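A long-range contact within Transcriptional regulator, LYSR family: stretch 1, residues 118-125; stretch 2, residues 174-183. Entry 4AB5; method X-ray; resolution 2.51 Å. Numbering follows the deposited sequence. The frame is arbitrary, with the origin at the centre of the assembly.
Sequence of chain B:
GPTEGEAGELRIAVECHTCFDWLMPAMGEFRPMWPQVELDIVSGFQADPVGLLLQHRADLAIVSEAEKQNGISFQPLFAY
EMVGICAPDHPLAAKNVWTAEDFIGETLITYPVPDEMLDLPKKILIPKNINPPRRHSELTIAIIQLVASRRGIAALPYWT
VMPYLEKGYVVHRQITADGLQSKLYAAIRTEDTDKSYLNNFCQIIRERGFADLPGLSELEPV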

# COMPACT_ATOMS: atom_id res chain seq x y z
N LEU B 118 -1.46 -13.46 10.75
CA LEU B 118 -2.84 -12.98 10.71
C LEU B 118 -3.62 -13.40 11.96
O LEU B 118 -3.76 -14.58 12.21
CB LEU B 118 -3.56 -13.41 9.42
CG LEU B 118 -2.89 -13.08 8.09
CD1 LEU B 118 -3.45 -13.93 6.98
CD2 LEU B 118 -3.00 -11.61 7.76
N ASP B 119 -4.11 -12.41 12.74
CA ASP B 119 -4.86 -12.58 13.98
C ASP B 119 -6.10 -13.45 13.87
O ASP B 119 -6.25 -14.36 14.69
CB ASP B 119 -5.17 -11.24 14.65
CG ASP B 119 -4.12 -10.76 15.64
OD1 ASP B 119 -2.93 -11.09 15.47
OD2 ASP B 119 -4.49 -10.02 16.57
N LEU B 120 -6.97 -13.20 12.87
CA LEU B 120 -8.18 -14.00 12.64
C LEU B 120 -7.86 -15.49 12.40
O LEU B 120 -8.27 -16.29 13.24
CB LEU B 120 -9.11 -13.40 11.56
CG LEU B 120 -10.20 -14.34 11.00
CD1 LEU B 120 -11.36 -14.48 11.95
CD2 LEU B 120 -10.68 -13.87 9.66
N PRO B 121 -7.07 -15.90 11.36
CA PRO B 121 -6.74 -17.33 11.21
C PRO B 121 -6.06 -17.95 12.43
O PRO B 121 -6.51 -19.00 12.89
CB PRO B 121 -5.84 -17.35 9.97
CG PRO B 121 -6.26 -16.13 9.18
CD PRO B 121 -6.50 -15.11 10.25
N LYS B 122 -5.02 -17.30 12.96
CA LYS B 122 -4.24 -17.77 14.11
C LYS B 122 -5.06 -17.98 15.40
O LYS B 122 -4.96 -19.05 16.02
CB LYS B 122 -3.01 -16.86 14.35
CG LYS B 122 -2.21 -17.14 15.62
CD LYS B 122 -0.81 -16.55 15.58
CE LYS B 122 -0.75 -15.15 16.15
NZ LYS B 122 0.65 -14.64 16.22
N LYS B 123 -5.82 -16.96 15.82
CA LYS B 123 -6.58 -16.97 17.08
C LYS B 123 -7.96 -17.60 17.02
O LYS B 123 -8.54 -17.86 18.08
CB LYS B 123 -6.71 -15.53 17.63
CG LYS B 123 -5.40 -14.88 18.05
CD LYS B 123 -5.55 -13.37 18.12
CE LYS B 123 -4.69 -12.78 19.21
NZ LYS B 123 -4.61 -11.30 19.12
N ILE B 124 -8.54 -17.77 15.82
CA ILE B 124 -9.93 -18.23 15.68
C ILE B 124 -10.16 -19.43 14.75
O ILE B 124 -10.81 -20.40 15.16
CB ILE B 124 -10.85 -17.00 15.31
CG1 ILE B 124 -10.56 -15.74 16.21
CG2 ILE B 124 -12.34 -17.37 15.19
CD1 ILE B 124 -11.74 -15.02 16.93
N LEU B 125 -9.68 -19.33 13.51
CA LEU B 125 -9.89 -20.29 12.43
C LEU B 125 -9.03 -21.56 12.56
O LEU B 125 -9.61 -22.65 12.68
CB LEU B 125 -9.64 -19.59 11.07
CG LEU B 125 -10.78 -18.83 10.37
CD1 LEU B 125 -11.75 -18.14 11.33
CD2 LEU B 125 -10.23 -17.82 9.40
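Stretch 2, residues 174-183: QITADGLQSK

The contact is anchored at one end by a compact polar cluster around Asp-119, in the first turn of the helix formed by residues 119-125. Ser-182 donates a hydrogen bond from OG to OD2 of Asp-119 at 2.7 Å. NZ of Lys-123 donates a second hydrogen bond to the backbone O of Gln-181 at 2.9 Å. The same ammonium group forms a salt bridge within the helix, with NZ of Lys-123 2.9 Å from OD2 of Asp-119. One carboxylate oxygen thus receives both the serine hydroxyl and the lysine, and the lysine in turn reaches the carbonyl of the neighbouring strand residue. Water 1 extends the cluster, donating to OD2 of Asp-119 at 3.0 Å and accepting a weak hydrogen bond from the backbone N of Lys-183 at 3.3 Å.

Stretch 2 approaches this helix as two strand segments joined by a loop. Residues 174-175 end one strand and residues 181-183 belong to the next. Between them, Thr-176 and Gly-179 adopt positive phi values of 80° and 83°, and a backbone hydrogen bond from N of Gly-179 to O of Thr-176 (3.0 Å) closes the turn. The helix and the strand at 181-183 run at 115° to each other in their N-to-C directions, their axes approaching to 10.2 Å. The register is reversed: the CA atoms of Asp-119 and Ser-182 lie 7.0 Å apart, those of Leu-120 and Leu-180 7.4 Å, and those of Ile-124 and Thr-176 8.4 Å, so that advancing along the helix leads backward through stretch 2.

Beyond the polar cluster the contact becomes apolar, with Leu-180 at its centre. This residue, chi1 in the t well, points its CA-to-CB bond toward the helix and loses more area to the contact than any other residue. CD2 of Leu-180 lies 3.9 Å from CB of Leu-120, while CD1 of Leu-180 lies 3.8 Å from CD1 of Ile-124 and 4.0 Å from CD of Lys-123, whose aliphatic portion packs here while its amino group serves the polar cluster. Ile-175 completes the apolar patch: its CG2 is 3.8 Å from CD1 of Leu-120 and 4.0 Å from CD1 of Ile-124. At the far end of the register, CD1 of Ile-124 also lies 3.8 Å from OG1 of Thr-176. Gln-181 directs its CA-to-CB bond away from the helix and contributes chiefly through its carbonyl. In all, the two stretches bury 371 Å².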

# COMPACT_ATOMS: atom_id res chain seq x y z
N GLN B 174 -18.91 -7.76 14.37
CA GLN B 174 -18.10 -8.32 15.43
C GLN B 174 -17.68 -9.75 15.09
O GLN B 174 -18.52 -10.56 14.71
CB GLN B 174 -18.87 -8.27 16.75
CG GLN B 174 -18.08 -8.77 17.94
CD GLN B 174 -18.75 -8.43 19.23
OE1 GLN B 174 -19.80 -8.95 19.59
NE2 GLN B 174 -18.12 -7.55 19.97
N ILE B 175 -16.38 -10.05 15.23
CA ILE B 175 -15.84 -11.38 14.99
C ILE B 175 -15.83 -12.08 16.34
O ILE B 175 -15.01 -11.72 17.19
CB ILE B 175 -14.42 -11.35 14.35
CG1 ILE B 175 -14.45 -10.78 12.93
CG2 ILE B 175 -13.76 -12.75 14.38
CD1 ILE B 175 -13.09 -10.37 12.39
N THR B 176 -16.73 -13.07 16.55
CA THR B 176 -16.82 -13.87 17.79
C THR B 176 -17.57 -13.13 18.92
O THR B 176 -17.58 -11.89 18.95
CB THR B 176 -15.43 -14.49 18.10
OG1 THR B 176 -15.36 -15.81 17.56
CG2 THR B 176 -15.02 -14.44 19.57
N ALA B 177 -18.25 -13.89 19.80
CA ALA B 177 -18.99 -13.35 20.94
C ALA B 177 -18.09 -12.52 21.88
O ALA B 177 -18.53 -11.49 22.41
CB ALA B 177 -19.66 -14.49 21.71
N ASP B 178 -16.82 -12.95 22.05
CA ASP B 178 -15.79 -12.29 22.85
C ASP B 178 -15.10 -11.15 22.08
O ASP B 178 -14.42 -10.32 22.69
CB ASP B 178 -14.74 -13.32 23.30
CG ASP B 178 -15.25 -14.44 24.21
OD1 ASP B 178 -16.41 -14.34 24.68
OD2 ASP B 178 -14.49 -15.39 24.45
N GLY B 179 -15.27 -11.13 20.76
CA GLY B 179 -14.63 -10.17 19.87
C GLY B 179 -13.21 -10.59 19.53
O GLY B 179 -12.72 -11.59 20.05
N LEU B 180 -12.55 -9.83 18.64
CA LEU B 180 -11.17 -10.11 18.23
C LEU B 180 -10.31 -8.87 18.44
O LEU B 180 -10.49 -7.86 17.76
CB LEU B 180 -11.14 -10.59 16.78
CG LEU B 180 -9.89 -11.26 16.21
CD1 LEU B 180 -9.21 -12.24 17.15
CD2 LEU B 180 -10.17 -11.73 14.87
N GLN B 181 -9.39 -8.94 19.39
CA GLN B 181 -8.53 -7.83 19.72
C GLN B 181 -7.08 -8.08 19.33
O GLN B 181 -6.55 -9.16 19.57
CB GLN B 181 -8.63 -7.52 21.23
CG GLN B 181 -8.05 -6.17 21.64
CD GLN B 181 -7.84 -6.01 23.13
OE1 GLN B 181 -7.21 -6.84 23.80
NE2 GLN B 181 -8.30 -4.89 23.67
N SER B 182 -6.43 -7.07 18.72
CA SER B 182 -5.00 -7.09 18.40
C SER B 182 -4.28 -6.27 19.44
O SER B 182 -4.80 -5.24 19.88
CB SER B 182 -4.74 -6.50 17.02
OG SER B 182 -5.09 -7.43 16.01
N LYS B 183 -3.10 -6.73 19.86
CA LYS B 183 -2.27 -6.05 20.85
C LYS B 183 -0.94 -5.67 20.21
O LYS B 183 -0.25 -6.54 19.68
CB LYS B 183 -2.07 -6.94 22.09
CG LYS B 183 -3.34 -7.15 22.91
CD LYS B 183 -3.12 -8.18 24.01
CE LYS B 183 -4.36 -8.45 24.82
NZ LYS B 183 -4.61 -7.39 25.84
O HOH W 1 -2.09 -9.47 18.27